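Local coordinates for glycoside hydrolase family protein (Novosphingobium sp. PP1Y, PDB 6Q2F), which probably hydrolyses glycosidic bonds of alpha-L-rhamnose, releasing the sugar from rhamnosylated compounds as a bacterial alpha-L-rhamnosidase, at residues Gln915-His920 with Leu954-Asp959; Gly889-Phe894 with Asn909-Ala914; Ile904-Asn909 with Ala961-Phe966. All coordinates share one frame; numbering follows the deposited sequence.

How the contacts relate
The three contacts belong to one neighbourhood of a curled antiparallel sheet. Contacts 1 and 3 pair different strands: strands 902-908 and 915-921 follow each other in the chain, as do 949-956 and 961-967, and the two contact centres lie about 11 Å apart. Their inner faces meet where Leu954 CD1 comes 3.5 Å from Leu907 CD1. Contact 2, its centre about 8 Å from that of contact 1 and 13 Å from that of contact 3, joins the loops at the strand ends. It shares Asn909 with contact 3, and Asn909 ND2 makes a probable hydrogen bond of 2.9 Å to Asp957 O of contact 1. None of the sodium ligands, Asp503, Ser504, Glu583, Glu586 and Glu644, takes part.

Contact 1 (Gln915-His920 with Leu954-Asp959); sequences QSIEAH and LHLDGD
Leu954 and Ile917 make the apolar centre of this strand pair, lying side by side and pointing the same way, with Leu954 CB 3.9 Å from Ile917 CG1. The isoleucine holds CG1 in the crowded position between its backbone N and carbonyl carbon (chi1 64°), and from there the extended chain carries CD1 to within 4.3 Å of Leu956 CD1. On the other flank, Leu954 CD1 meets Ala919 CB at 3.9 Å. Branched aliphatic residues suit this face because it is buried: Phe883 packs on Ile917, and Leu907 on Leu954. Gln915 starts on the same face but bends away, and its NE2 is hydrogen-bonded to Ala913 O, so the amide nitrogen of this buried residue has a backbone partner.

Beneath the side chains, four backbone hydrogen bonds tie the strands. Leu956 N gives Gln915 O a straight bond of 2.7 Å (175° at the hydrogen), almost along the C=O axis, while Ile917 N reaches Leu954 O at 2.8 Å. Leu954 N returns a bond to Ile917 O from 29° above the carbonyl plane.

The opposite face is polar and exposed. Ser916 and His955 form the non-hydrogen-bonded pair there, and Ser916 OG lies in the plane of the imidazole, a weak 3.4 Å hydrogen bond from His955 ND1. At another point on the ring edge, His955 NE2 makes a weak bond of 3.2 Å to Asp957 OD1. These two in-plane partners would hinder rotation of the ring, and the nearby Asp957 carboxylate might favour the protonated form of the imidazole, though the bond is weak. A small hydroxyl and a polar ring suit this solvent-facing side. Greasy inside and polar outside, the pairing is characteristic of an antiparallel ladder in a curled sheet whose strands 902-908 and 961-967 pack on this apolar face.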
ATOM      1  N   GLN A 915      12.439 -24.821 -14.845  1.00 41.91           N
ATOM      2  CA  GLN A 915      13.025 -24.247 -16.049  1.00 36.52           C
ATOM      3  C   GLN A 915      14.507 -24.575 -16.104  1.00 38.50           C
ATOM      4  O   GLN A 915      15.194 -24.589 -15.077  1.00 38.53           O
ATOM      5  CB  GLN A 915      12.835 -22.714 -16.096  1.00 41.25           C
ATOM      6  CG  GLN A 915      11.401 -22.262 -15.856  1.00 44.69           C
ATOM      7  CD  GLN A 915      10.477 -22.685 -16.982  1.00 50.62           C
ATOM      8  OE1 GLN A 915      10.802 -22.535 -18.159  1.00 50.71           O
ATOM      9  NE2 GLN A 915       9.316 -23.229 -16.623  1.00 51.20           N
ATOM     10  N   SER A 916      14.988 -24.836 -17.318  1.00 39.63           N
ATOM     11  CA  SER A 916      16.406 -24.966 -17.634  1.00 41.14           C
ATOM     12  C   SER A 916      16.729 -23.844 -18.606  1.00 37.36           C
ATOM     13  O   SER A 916      16.343 -23.910 -19.776  1.00 47.58           O
ATOM     14  CB  SER A 916      16.728 -26.328 -18.258  1.00 34.62           C
ATOM     15  OG  SER A 916      16.647 -27.361 -17.297  1.00 56.13           O
ATOM     16  N   ILE A 917      17.418 -22.813 -18.132  1.00 35.21           N
ATOM     17  CA  ILE A 917      17.656 -21.637 -18.954  1.00 38.70           C
ATOM     18  C   ILE A 917      19.152 -21.431 -19.144  1.00 41.99           C
ATOM     19  O   ILE A 917      19.985 -22.030 -18.465  1.00 36.01           O
ATOM     20  CB  ILE A 917      17.025 -20.368 -18.352  1.00 36.65           C
ATOM     21  CG1 ILE A 917      17.691 -20.038 -17.014  1.00 31.03           C
ATOM     22  CG2 ILE A 917      15.521 -20.536 -18.186  1.00 41.31           C
ATOM     23  CD1 ILE A 917      17.183 -18.722 -16.370  1.00 30.23           C
ATOM     24  N   GLU A 918      19.484 -20.547 -20.079  1.00 43.41           N
ATOM     25  CA  GLU A 918      20.796 -19.922 -20.137  1.00 38.74           C
ATOM     26  C   GLU A 918      20.599 -18.477 -19.711  1.00 38.52           C
ATOM     27  O   GLU A 918      19.873 -17.725 -20.373  1.00 33.83           O
ATOM     28  CB  GLU A 918      21.420 -20.020 -21.534  1.00 39.01           C
ATOM     29  CG  GLU A 918      21.862 -21.437 -21.925  1.00 47.68           C
ATOM     30  CD  GLU A 918      23.262 -21.477 -22.533  1.00 63.81           C
ATOM     31  OE1 GLU A 918      23.511 -20.779 -23.544  1.00 62.97           O
ATOM     32  OE2 GLU A 918      24.118 -22.201 -21.981  1.00 72.41           O
ATOM     33  N   ALA A 919      21.206 -18.107 -18.589  1.00 37.94           N
ATOM     34  CA  ALA A 919      20.993 -16.800 -17.980  1.00 39.85           C
ATOM     35  C   ALA A 919      22.138 -15.873 -18.366  1.00 41.57           C
ATOM     36  O   ALA A 919      23.310 -16.255 -18.251  1.00 41.78           O
ATOM     37  CB  ALA A 919      20.891 -16.914 -16.459  1.00 30.62           C
ATOM     38  N   HIS A 920      21.792 -14.665 -18.832  1.00 32.45           N
ATOM     39  CA  HIS A 920      22.745 -13.664 -19.319  1.00 35.13           C
ATOM     40  C   HIS A 920      22.786 -12.502 -18.344  1.00 27.63           C
ATOM     41  O   HIS A 920      21.765 -11.849 -18.122  1.00 33.08           O
ATOM     42  CB  HIS A 920      22.361 -13.137 -20.707  1.00 35.69           C
ATOM     43  CG  HIS A 920      22.412 -14.173 -21.788  1.00 37.92           C
ATOM     44  ND1 HIS A 920      23.206 -14.043 -22.909  1.00 32.59           N
ATOM     45  CD2 HIS A 920      21.770 -15.360 -21.915  1.00 30.50           C
ATOM     46  CE1 HIS A 920      23.059 -15.110 -23.674  1.00 38.19           C
ATOM     47  NE2 HIS A 920      22.180 -15.916 -23.104  1.00 34.25           N
ATOM     48  N   LEU A 954      21.355 -22.398 -15.933  1.00 33.83           N
ATOM     49  CA  LEU A 954      20.680 -22.517 -14.649  1.00 37.09           C
ATOM     50  C   LEU A 954      19.537 -23.505 -14.756  1.00 36.90           C
ATOM     51  O   LEU A 954      18.783 -23.496 -15.734  1.00 45.21           O
ATOM     52  CB  LEU A 954      20.120 -21.174 -14.163  1.00 35.58           C
ATOM     53  CG  LEU A 954      21.101 -20.124 -13.655  1.00 40.02           C
ATOM     54  CD1 LEU A 954      20.304 -18.934 -13.190  1.00 47.38           C
ATOM     55  CD2 LEU A 954      21.935 -20.680 -12.515  1.00 39.42           C
ATOM     56  N   HIS A 955      19.409 -24.343 -13.744  1.00 37.37           N
ATOM     57  CA  HIS A 955      18.186 -25.095 -13.545  1.00 38.08           C
ATOM     58  C   HIS A 955      17.456 -24.457 -12.382  1.00 40.21           C
ATOM     59  O   HIS A 955      18.045 -24.239 -11.321  1.00 47.88           O
ATOM     60  CB  HIS A 955      18.436 -26.572 -13.250  1.00 36.49           C
ATOM     61  CG  HIS A 955      17.173 -27.318 -12.967  1.00 49.61           C
ATOM     62  ND1 HIS A 955      16.384 -27.838 -13.969  1.00 49.56           N
ATOM     63  CD2 HIS A 955      16.522 -27.562 -11.804  1.00 46.79           C
ATOM     64  CE1 HIS A 955      15.322 -28.412 -13.431  1.00 58.36           C
ATOM     65  NE2 HIS A 955      15.380 -28.257 -12.120  1.00 54.06           N
ATOM     66  N   LEU A 956      16.186 -24.154 -12.582  1.00 38.97           N
ATOM     67  CA  LEU A 956      15.365 -23.569 -11.535  1.00 40.49           C
ATOM     68  C   LEU A 956      14.182 -24.491 -11.283  1.00 39.61           C
ATOM     69  O   LEU A 956      13.414 -24.780 -12.204  1.00 35.27           O
ATOM     70  CB  LEU A 956      14.905 -22.167 -11.937  1.00 40.11           C
ATOM     71  CG  LEU A 956      16.028 -21.126 -11.972  1.00 35.43           C
ATOM     72  CD1 LEU A 956      15.524 -19.786 -12.518  1.00 37.21           C
ATOM     73  CD2 LEU A 956      16.605 -20.953 -10.577  1.00 35.40           C
ATOM     74  N   ASP A 957      14.054 -24.974 -10.051  1.00 35.93           N
ATOM     75  CA  ASP A 957      12.846 -25.700  -9.699  1.00 38.46           C
ATOM     76  C   ASP A 957      11.657 -24.747  -9.762  1.00 42.10           C
ATOM     77  O   ASP A 957      11.811 -23.518  -9.785  1.00 45.39           O
ATOM     78  CB  ASP A 957      12.957 -26.307  -8.298  1.00 41.00           C
ATOM     79  CG  ASP A 957      14.121 -27.262  -8.158  1.00 45.77           C
ATOM     80  OD1 ASP A 957      14.347 -28.061  -9.101  1.00 48.15           O
ATOM     81  OD2 ASP A 957      14.803 -27.214  -7.107  1.00 45.85           O
ATOM     82  N   GLY A 958      10.457 -25.322  -9.794  1.00 36.67           N
ATOM     83  CA  GLY A 958       9.270 -24.493  -9.695  1.00 40.16           C
ATOM     84  C   GLY A 958       9.324 -23.596  -8.469  1.00 38.10           C
ATOM     85  O   GLY A 958       9.646 -24.060  -7.370  1.00 37.27           O
ATOM     86  N   ASP A 959       9.057 -22.305  -8.649  1.00 32.29           N
ATOM     87  CA  ASP A 959       9.094 -21.323  -7.563  1.00 39.45           C
ATOM     88  C   ASP A 959      10.469 -21.218  -6.904  1.00 39.80           C
ATOM     89  O   ASP A 959      10.590 -20.665  -5.807  1.00 36.29           O
ATOM     90  CB  ASP A 959       8.039 -21.616  -6.486  1.00 38.14           C
ATOM     91  CG  ASP A 959       6.622 -21.526  -7.007  1.00 46.52           C
ATOM     92  OD1 ASP A 959       6.362 -20.739  -7.939  1.00 49.13           O
ATOM     93  OD2 ASP A 959       5.752 -22.242  -6.460  1.00 55.57           O
TER

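Contact 2 (Gly889-Phe894 with Asn909-Ala914); sequences GVKIPF and NQQEAA
The side chain of Gln910 can be traced outward across the neighbouring loop. Its CB sits 3.9 Å from Lys891 O, just beyond the place where the backbones meet. CG then comes alongside the proline ring, 3.9 Å from Pro893 CD, and the chain runs on fully extended (chi2 -180°). The amide carbon CD follows, 3.6 Å from Pro893 CG. At the tip the two branches part: OE1 lies 3.8 Å from Lys891 CB, while NE2 rests 3.4 Å from Pro893 CG. A long, partly polar chain is apt here, since its CG and the flat amide can both lie obliquely across the proline ring, in a partly exposed place where a polar tip is tolerated. Leu666 and Val669 of helix 657-670 also pack on it, and Val669 touches Pro893 as well.

At the root of this side chain, Gln910 N makes a weak hydrogen bond of 3.3 Å to Lys891 O. Gln911 comes at the same loop from beside it: its chain bends at chi2 (89°) and crosses obliquely over Val890 and Lys891, bringing the terminal amide against the Lys891 backbone. Lys891 bends its own chain too, and its end leads away from the contact.

Asn909, just before the turn, is fixed by its side-chain amide. Its ND2 gives a nearly straight bond (168°) of 3.2 Å to Ala913 O and another bond to Asp957 O, so one amide nitrogen ties together two pieces of chain. Ile892, suited to the buried side of the loop, packs on Leu907, Ile917 and Leu956. Gln910 is the centre of an inverse gamma turn, with a weak Gln911 N to Asn909 O bond of 2.8 Å, which redirects the chain as it leaves strand 902-908 on the way to strand 915-921.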
ATOM      1  N   GLY A 889       6.096 -16.560 -22.124  1.00 68.14           N
ATOM      2  CA  GLY A 889       5.333 -16.210 -20.941  1.00 58.41           C
ATOM      3  C   GLY A 889       5.982 -16.566 -19.623  1.00 51.67           C
ATOM      4  O   GLY A 889       5.454 -16.188 -18.570  1.00 56.38           O
ATOM      5  N   VAL A 890       7.099 -17.291 -19.634  1.00 39.76           N
ATOM      6  CA  VAL A 890       7.794 -17.585 -18.386  1.00 38.71           C
ATOM      7  C   VAL A 890       8.404 -16.293 -17.868  1.00 44.41           C
ATOM      8  O   VAL A 890       9.138 -15.601 -18.585  1.00 45.98           O
ATOM      9  CB  VAL A 890       8.857 -18.675 -18.572  1.00 38.49           C
ATOM     10  CG1 VAL A 890       9.844 -18.675 -17.404  1.00 31.67           C
ATOM     11  CG2 VAL A 890       8.192 -20.049 -18.696  1.00 36.89           C
ATOM     12  N   LYS A 891       8.079 -15.943 -16.630  1.00 49.26           N
ATOM     13  CA  LYS A 891       8.634 -14.757 -16.004  1.00 39.44           C
ATOM     14  C   LYS A 891       9.714 -15.200 -15.041  1.00 36.30           C
ATOM     15  O   LYS A 891       9.492 -16.102 -14.227  1.00 36.04           O
ATOM     16  CB  LYS A 891       7.570 -13.954 -15.259  1.00 41.57           C
ATOM     17  CG  LYS A 891       6.265 -13.760 -16.001  1.00 52.84           C
ATOM     18  CD  LYS A 891       6.448 -12.946 -17.252  1.00 56.74           C
ATOM     19  CE  LYS A 891       5.169 -12.945 -18.084  1.00 65.37           C
ATOM     20  NZ  LYS A 891       5.411 -12.549 -19.505  1.00 70.11           N
ATOM     21  N   ILE A 892      10.875 -14.567 -15.137  1.00 32.66           N
ATOM     22  CA  ILE A 892      11.923 -14.718 -14.136  1.00 32.01           C
ATOM     23  C   ILE A 892      12.396 -13.317 -13.777  1.00 32.90           C
ATOM     24  O   ILE A 892      13.469 -12.891 -14.232  1.00 32.49           O
ATOM     25  CB  ILE A 892      13.070 -15.609 -14.649  1.00 36.85           C
ATOM     26  CG1 ILE A 892      12.536 -16.988 -15.048  1.00 35.72           C
ATOM     27  CG2 ILE A 892      14.150 -15.774 -13.589  1.00 28.91           C
ATOM     28  CD1 ILE A 892      13.593 -17.921 -15.598  1.00 36.73           C
ATOM     29  N   PRO A 893      11.626 -12.561 -12.993  1.00 33.54           N
ATOM     30  CA  PRO A 893      12.039 -11.189 -12.649  1.00 28.02           C
ATOM     31  C   PRO A 893      13.294 -11.232 -11.795  1.00 29.29           C
ATOM     32  O   PRO A 893      13.696 -12.280 -11.289  1.00 29.42           O
ATOM     33  CB  PRO A 893      10.836 -10.628 -11.877  1.00 24.11           C
ATOM     34  CG  PRO A 893      10.218 -11.867 -11.235  1.00 24.75           C
ATOM     35  CD  PRO A 893      10.436 -12.997 -12.233  1.00 24.93           C
ATOM     36  N   PHE A 894      13.928 -10.077 -11.621  1.00 29.96           N
ATOM     37  CA  PHE A 894      15.231 -10.106 -10.977  1.00 26.62           C
ATOM     38  C   PHE A 894      15.469  -8.824 -10.200  1.00 29.18           C
ATOM     39  O   PHE A 894      14.913  -7.764 -10.514  1.00 25.07           O
ATOM     40  CB  PHE A 894      16.360 -10.272 -12.003  1.00 27.39           C
ATOM     41  CG  PHE A 894      16.636  -9.014 -12.792  1.00 24.70           C
ATOM     42  CD1 PHE A 894      15.800  -8.635 -13.824  1.00 23.29           C
ATOM     43  CD2 PHE A 894      17.731  -8.216 -12.495  1.00 27.95           C
ATOM     44  CE1 PHE A 894      16.066  -7.488 -14.569  1.00 28.27           C
ATOM     45  CE2 PHE A 894      18.003  -7.075 -13.231  1.00 28.65           C
ATOM     46  CZ  PHE A 894      17.167  -6.712 -14.270  1.00 25.18           C
ATOM     47  N   ASN A 909      11.908 -17.922 -10.287  1.00 33.99           N
ATOM     48  CA  ASN A 909      11.113 -18.601 -11.305  1.00 33.36           C
ATOM     49  C   ASN A 909       9.663 -18.589 -10.846  1.00 39.18           C
ATOM     50  O   ASN A 909       9.233 -19.431 -10.056  1.00 38.25           O
ATOM     51  CB  ASN A 909      11.613 -20.023 -11.539  1.00 31.18           C
ATOM     52  CG  ASN A 909      10.633 -20.854 -12.335  1.00 38.00           C
ATOM     53  OD1 ASN A 909       9.921 -20.339 -13.187  1.00 35.94           O
ATOM     54  ND2 ASN A 909      10.596 -22.163 -12.060  1.00 40.11           N
ATOM     55  N   GLN A 910       8.892 -17.633 -11.359  1.00 37.08           N
ATOM     56  CA  GLN A 910       7.498 -17.495 -10.948  1.00 39.69           C
ATOM     57  C   GLN A 910       6.582 -18.473 -11.668  1.00 41.82           C
ATOM     58  O   GLN A 910       5.551 -18.073 -12.221  1.00 42.12           O
ATOM     59  CB  GLN A 910       7.006 -16.077 -11.192  1.00 36.82           C
ATOM     60  CG  GLN A 910       7.681 -15.066 -10.323  1.00 40.24           C
ATOM     61  CD  GLN A 910       7.163 -13.663 -10.580  1.00 43.76           C
ATOM     62  OE1 GLN A 910       6.579 -13.375 -11.623  1.00 45.06           O
ATOM     63  NE2 GLN A 910       7.338 -12.795  -9.600  1.00 33.85           N
ATOM     64  N   GLN A 911       6.958 -19.734 -11.674  1.00 37.48           N
ATOM     65  CA  GLN A 911       6.143 -20.735 -12.313  1.00 42.75           C
ATOM     66  C   GLN A 911       6.246 -22.051 -11.594  1.00 43.17           C
ATOM     67  O   GLN A 911       7.274 -22.361 -11.056  1.00 42.65           O
ATOM     68  CB  GLN A 911       6.580 -20.925 -13.753  1.00 38.80           C
ATOM     69  CG  GLN A 911       6.043 -19.899 -14.719  1.00 43.32           C
ATOM     70  CD  GLN A 911       6.915 -18.672 -14.854  1.00 49.67           C
ATOM     71  OE1 GLN A 911       8.047 -18.658 -14.432  1.00 41.92           O
ATOM     72  NE2 GLN A 911       6.371 -17.647 -15.431  1.00 44.54           N
ATOM     73  N   GLU A 912       5.179 -22.832 -11.600  1.00 44.61           N
ATOM     74  CA  GLU A 912       5.251 -24.165 -11.011  1.00 45.59           C
ATOM     75  C   GLU A 912       6.200 -25.067 -11.790  1.00 41.99           C
ATOM     76  O   GLU A 912       6.869 -25.912 -11.189  1.00 43.66           O
ATOM     77  CB  GLU A 912       3.859 -24.793 -10.922  1.00 52.90           C
ATOM     78  CG  GLU A 912       3.056 -24.275  -9.731  1.00 60.26           C
ATOM     79  CD  GLU A 912       1.609 -24.725  -9.745  1.00 61.03           C
ATOM     80  OE1 GLU A 912       0.886 -24.380 -10.701  1.00 64.03           O
ATOM     81  OE2 GLU A 912       1.204 -25.426  -8.792  1.00 63.82           O
ATOM     82  N   ALA A 913       6.290 -24.898 -13.107  1.00 42.16           N
ATOM     83  CA  ALA A 913       7.155 -25.744 -13.924  1.00 46.92           C
ATOM     84  C   ALA A 913       8.620 -25.352 -13.768  1.00 46.44           C
ATOM     85  O   ALA A 913       8.978 -24.176 -13.882  1.00 50.50           O
ATOM     86  CB  ALA A 913       6.761 -25.661 -15.398  1.00 41.47           C
ATOM     87  N   ALA A 914       9.461 -26.349 -13.516  1.00 38.64           N
ATOM     88  CA  ALA A 914      10.899 -26.145 -13.520  1.00 40.15           C
ATOM     89  C   ALA A 914      11.348 -25.585 -14.867  1.00 42.86           C
ATOM     90  O   ALA A 914      10.723 -25.824 -15.902  1.00 41.68           O
ATOM     91  CB  ALA A 914      11.628 -27.460 -13.242  1.00 33.71           C
TER

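Contact 3 (Ile904-Asn909 with Ala961-Phe966); sequences IYYLVN and AVFVVF
Strands 904-908 and 961-966 run antiparallel, their directions 160° apart, joined by paired backbone bonds of Tyr905 with Val964 and Leu907 with Val962, of which Tyr905 N to Val964 O spans 2.9 Å.

On one face, Tyr906 and Phe963 carry the packing. Tyr906 CD1 sits over a face of the phenylalanine ring, displaced toward its rim and 3.3 Å from Phe963 CZ, with the ring planes inclined at 35°. Ile904 CG2 comes to the edge of the same ring, 3.6 Å from Phe963 CD2, while Tyr906 OH reaches along to Ala961 CB at 3.5 Å, where a small residue suits the place beside the tyrosine's outer end. An alanine at Phe963 would probably leave Tyr906 and Ile904 without their shared aromatic partner and loosen this face.

On the other face, Tyr905 CD1 touches Phe966 CE1 at 3.7 Å, and Leu907 CD1 meets Val964 CG2 at 4.1 Å. The Tyr905 hydroxyl is hydrogen-bonded to Asp880 OD1.

Helix 712-726 packs on Phe963 and helix 657-670 on Tyr906; on the face of Tyr905 and Leu907, strand 949-956 meets Leu907 and Val962, while strands 894-899 and 926-932 extend the sheet.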
ATOM      1  N   ILE A 904      25.305  -8.977  -7.125  1.00 28.60           N
ATOM      2  CA  ILE A 904      24.403 -10.014  -6.652  1.00 25.98           C
ATOM      3  C   ILE A 904      23.131  -9.906  -7.474  1.00 24.52           C
ATOM      4  O   ILE A 904      22.488  -8.853  -7.473  1.00 29.49           O
ATOM      5  CB  ILE A 904      24.080  -9.868  -5.163  1.00 32.53           C
ATOM      6  CG1 ILE A 904      25.351  -9.949  -4.323  1.00 29.22           C
ATOM      7  CG2 ILE A 904      23.067 -10.937  -4.748  1.00 29.09           C
ATOM      8  CD1 ILE A 904      25.106  -9.455  -2.910  1.00 30.77           C
ATOM      9  N   TYR A 905      22.790 -10.973  -8.204  1.00 24.90           N
ATOM     10  CA  TYR A 905      21.508 -11.056  -8.889  1.00 23.43           C
ATOM     11  C   TYR A 905      20.592 -11.989  -8.126  1.00 31.89           C
ATOM     12  O   TYR A 905      21.009 -13.061  -7.690  1.00 32.93           O
ATOM     13  CB  TYR A 905      21.660 -11.545 -10.332  1.00 24.65           C
ATOM     14  CG  TYR A 905      22.275 -10.534 -11.254  1.00 31.29           C
ATOM     15  CD1 TYR A 905      23.657 -10.391 -11.315  1.00 33.11           C
ATOM     16  CD2 TYR A 905      21.493  -9.732 -12.074  1.00 25.52           C
ATOM     17  CE1 TYR A 905      24.255  -9.476 -12.162  1.00 32.53           C
ATOM     18  CE2 TYR A 905      22.091  -8.798 -12.930  1.00 28.92           C
ATOM     19  CZ  TYR A 905      23.474  -8.689 -12.967  1.00 28.40           C
ATOM     20  OH  TYR A 905      24.097  -7.792 -13.801  1.00 33.78           O
ATOM     21  N   TYR A 906      19.356 -11.551  -7.935  1.00 29.57           N
ATOM     22  CA  TYR A 906      18.314 -12.358  -7.323  1.00 26.18           C
ATOM     23  C   TYR A 906      17.322 -12.715  -8.408  1.00 27.76           C
ATOM     24  O   TYR A 906      16.805 -11.820  -9.073  1.00 31.56           O
ATOM     25  CB  TYR A 906      17.617 -11.582  -6.201  1.00 25.48           C
ATOM     26  CG  TYR A 906      16.525 -12.340  -5.476  1.00 27.62           C
ATOM     27  CD1 TYR A 906      16.795 -13.518  -4.789  1.00 31.91           C
ATOM     28  CD2 TYR A 906      15.225 -11.867  -5.462  1.00 24.69           C
ATOM     29  CE1 TYR A 906      15.792 -14.202  -4.097  1.00 28.31           C
ATOM     30  CE2 TYR A 906      14.224 -12.541  -4.782  1.00 26.30           C
ATOM     31  CZ  TYR A 906      14.509 -13.691  -4.096  1.00 24.51           C
ATOM     32  OH  TYR A 906      13.483 -14.331  -3.415  1.00 26.01           O
ATOM     33  N   LEU A 907      17.051 -14.012  -8.570  1.00 25.64           N
ATOM     34  CA  LEU A 907      16.153 -14.529  -9.596  1.00 29.74           C
ATOM     35  C   LEU A 907      15.030 -15.336  -8.949  1.00 33.82           C
ATOM     36  O   LEU A 907      15.269 -16.106  -8.007  1.00 30.79           O
ATOM     37  CB  LEU A 907      16.897 -15.436 -10.583  1.00 29.91           C
ATOM     38  CG  LEU A 907      18.207 -14.980 -11.237  1.00 31.80           C
ATOM     39  CD1 LEU A 907      18.634 -15.976 -12.321  1.00 32.33           C
ATOM     40  CD2 LEU A 907      18.043 -13.608 -11.843  1.00 28.40           C
ATOM     41  N   VAL A 908      13.811 -15.202  -9.477  1.00 31.73           N
ATOM     42  CA  VAL A 908      12.684 -16.009  -9.012  1.00 29.99           C
ATOM     43  C   VAL A 908      11.967 -16.592 -10.215  1.00 35.35           C
ATOM     44  O   VAL A 908      11.454 -15.842 -11.054  1.00 32.00           O
ATOM     45  CB  VAL A 908      11.694 -15.206  -8.164  1.00 28.61           C
ATOM     46  CG1 VAL A 908      10.590 -16.166  -7.641  1.00 29.23           C
ATOM     47  CG2 VAL A 908      12.426 -14.518  -7.032  1.00 24.35           C
ATOM     48  N   ASN A 909      11.908 -17.922 -10.287  1.00 33.99           N
ATOM     49  CA  ASN A 909      11.113 -18.601 -11.305  1.00 33.36           C
ATOM     50  C   ASN A 909       9.663 -18.589 -10.846  1.00 39.18           C
ATOM     51  O   ASN A 909       9.233 -19.431 -10.056  1.00 38.25           O
ATOM     52  CB  ASN A 909      11.613 -20.023 -11.539  1.00 31.18           C
ATOM     53  CG  ASN A 909      10.633 -20.854 -12.335  1.00 38.00           C
ATOM     54  OD1 ASN A 909       9.921 -20.339 -13.187  1.00 35.94           O
ATOM     55  ND2 ASN A 909      10.596 -22.163 -12.060  1.00 40.11           N
ATOM     56  N   ALA A 961      13.873 -19.657  -5.888  1.00 30.39           N
ATOM     57  CA  ALA A 961      14.535 -18.377  -5.786  1.00 27.41           C
ATOM     58  C   ALA A 961      15.998 -18.639  -5.488  1.00 30.46           C
ATOM     59  O   ALA A 961      16.317 -19.500  -4.670  1.00 36.66           O
ATOM     60  CB  ALA A 961      13.908 -17.523  -4.672  1.00 23.99           C
ATOM     61  N   VAL A 962      16.895 -17.892  -6.128  1.00 30.83           N
ATOM     62  CA  VAL A 962      18.312 -18.157  -5.940  1.00 34.09           C
ATOM     63  C   VAL A 962      19.099 -16.888  -6.192  1.00 30.84           C
ATOM     64  O   VAL A 962      18.680 -16.011  -6.950  1.00 28.50           O
ATOM     65  CB  VAL A 962      18.791 -19.310  -6.854  1.00 39.70           C
ATOM     66  CG1 VAL A 962      18.923 -18.837  -8.304  1.00 34.06           C
ATOM     67  CG2 VAL A 962      20.094 -19.912  -6.330  1.00 33.82           C
ATOM     68  N   PHE A 963      20.252 -16.797  -5.548  1.00 30.15           N
ATOM     69  CA  PHE A 963      21.157 -15.688  -5.764  1.00 29.08           C
ATOM     70  C   PHE A 963      22.296 -16.155  -6.659  1.00 34.24           C
ATOM     71  O   PHE A 963      22.904 -17.203  -6.405  1.00 31.27           O
ATOM     72  CB  PHE A 963      21.662 -15.165  -4.420  1.00 22.71           C
ATOM     73  CG  PHE A 963      20.587 -14.513  -3.584  1.00 28.92           C
ATOM     74  CD1 PHE A 963      19.774 -15.272  -2.748  1.00 25.60           C
ATOM     75  CD2 PHE A 963      20.385 -13.144  -3.648  1.00 28.90           C
ATOM     76  CE1 PHE A 963      18.775 -14.671  -1.981  1.00 27.39           C
ATOM     77  CE2 PHE A 963      19.394 -12.522  -2.883  1.00 23.09           C
ATOM     78  CZ  PHE A 963      18.591 -13.281  -2.047  1.00 30.49           C
ATOM     79  N   VAL A 964      22.537 -15.416  -7.732  1.00 30.11           N
ATOM     80  CA  VAL A 964      23.704 -15.626  -8.583  1.00 28.59           C
ATOM     81  C   VAL A 964      24.670 -14.507  -8.223  1.00 32.48           C
ATOM     82  O   VAL A 964      24.406 -13.325  -8.468  1.00 29.87           O
ATOM     83  CB  VAL A 964      23.345 -15.649 -10.074  1.00 27.14           C
ATOM     84  CG1 VAL A 964      24.555 -16.107 -10.925  1.00 27.93           C
ATOM     85  CG2 VAL A 964      22.184 -16.605 -10.313  1.00 26.15           C
ATOM     86  N   VAL A 965      25.768 -14.873  -7.580  1.00 32.80           N
ATOM     87  CA  VAL A 965      26.665 -13.932  -6.925  1.00 32.85           C
ATOM     88  C   VAL A 965      27.947 -13.832  -7.740  1.00 34.79           C
ATOM     89  O   VAL A 965      28.567 -14.855  -8.061  1.00 32.81           O
ATOM     90  CB  VAL A 965      26.947 -14.389  -5.484  1.00 28.96           C
ATOM     91  CG1 VAL A 965      27.973 -13.490  -4.837  1.00 27.53           C
ATOM     92  CG2 VAL A 965      25.644 -14.383  -4.702  1.00 24.57           C
ATOM     93  N   PHE A 966      28.347 -12.599  -8.061  1.00 27.74           N
ATOM     94  CA  PHE A 966      29.541 -12.313  -8.866  1.00 30.88           C
ATOM     95  C   PHE A 966      30.507 -11.489  -8.026  1.00 31.79           C
ATOM     96  O   PHE A 966      30.578 -10.267  -8.171  1.00 30.01           O
ATOM     97  CB  PHE A 966      29.185 -11.573 -10.104  1.00 27.84           C
ATOM     98  CG  PHE A 966      28.314 -12.330 -11.048  1.00 27.26           C
ATOM     99  CD1 PHE A 966      26.938 -12.352 -10.885  1.00 30.09           C
ATOM    100  CD2 PHE A 966      28.874 -12.996 -12.124  1.00 32.54           C
ATOM    101  CE1 PHE A 966      26.143 -13.032 -11.781  1.00 29.41           C
ATOM    102  CE2 PHE A 966      28.081 -13.676 -13.013  1.00 34.23           C
ATOM    103  CZ  PHE A 966      26.722 -13.698 -12.845  1.00 28.81           C
TER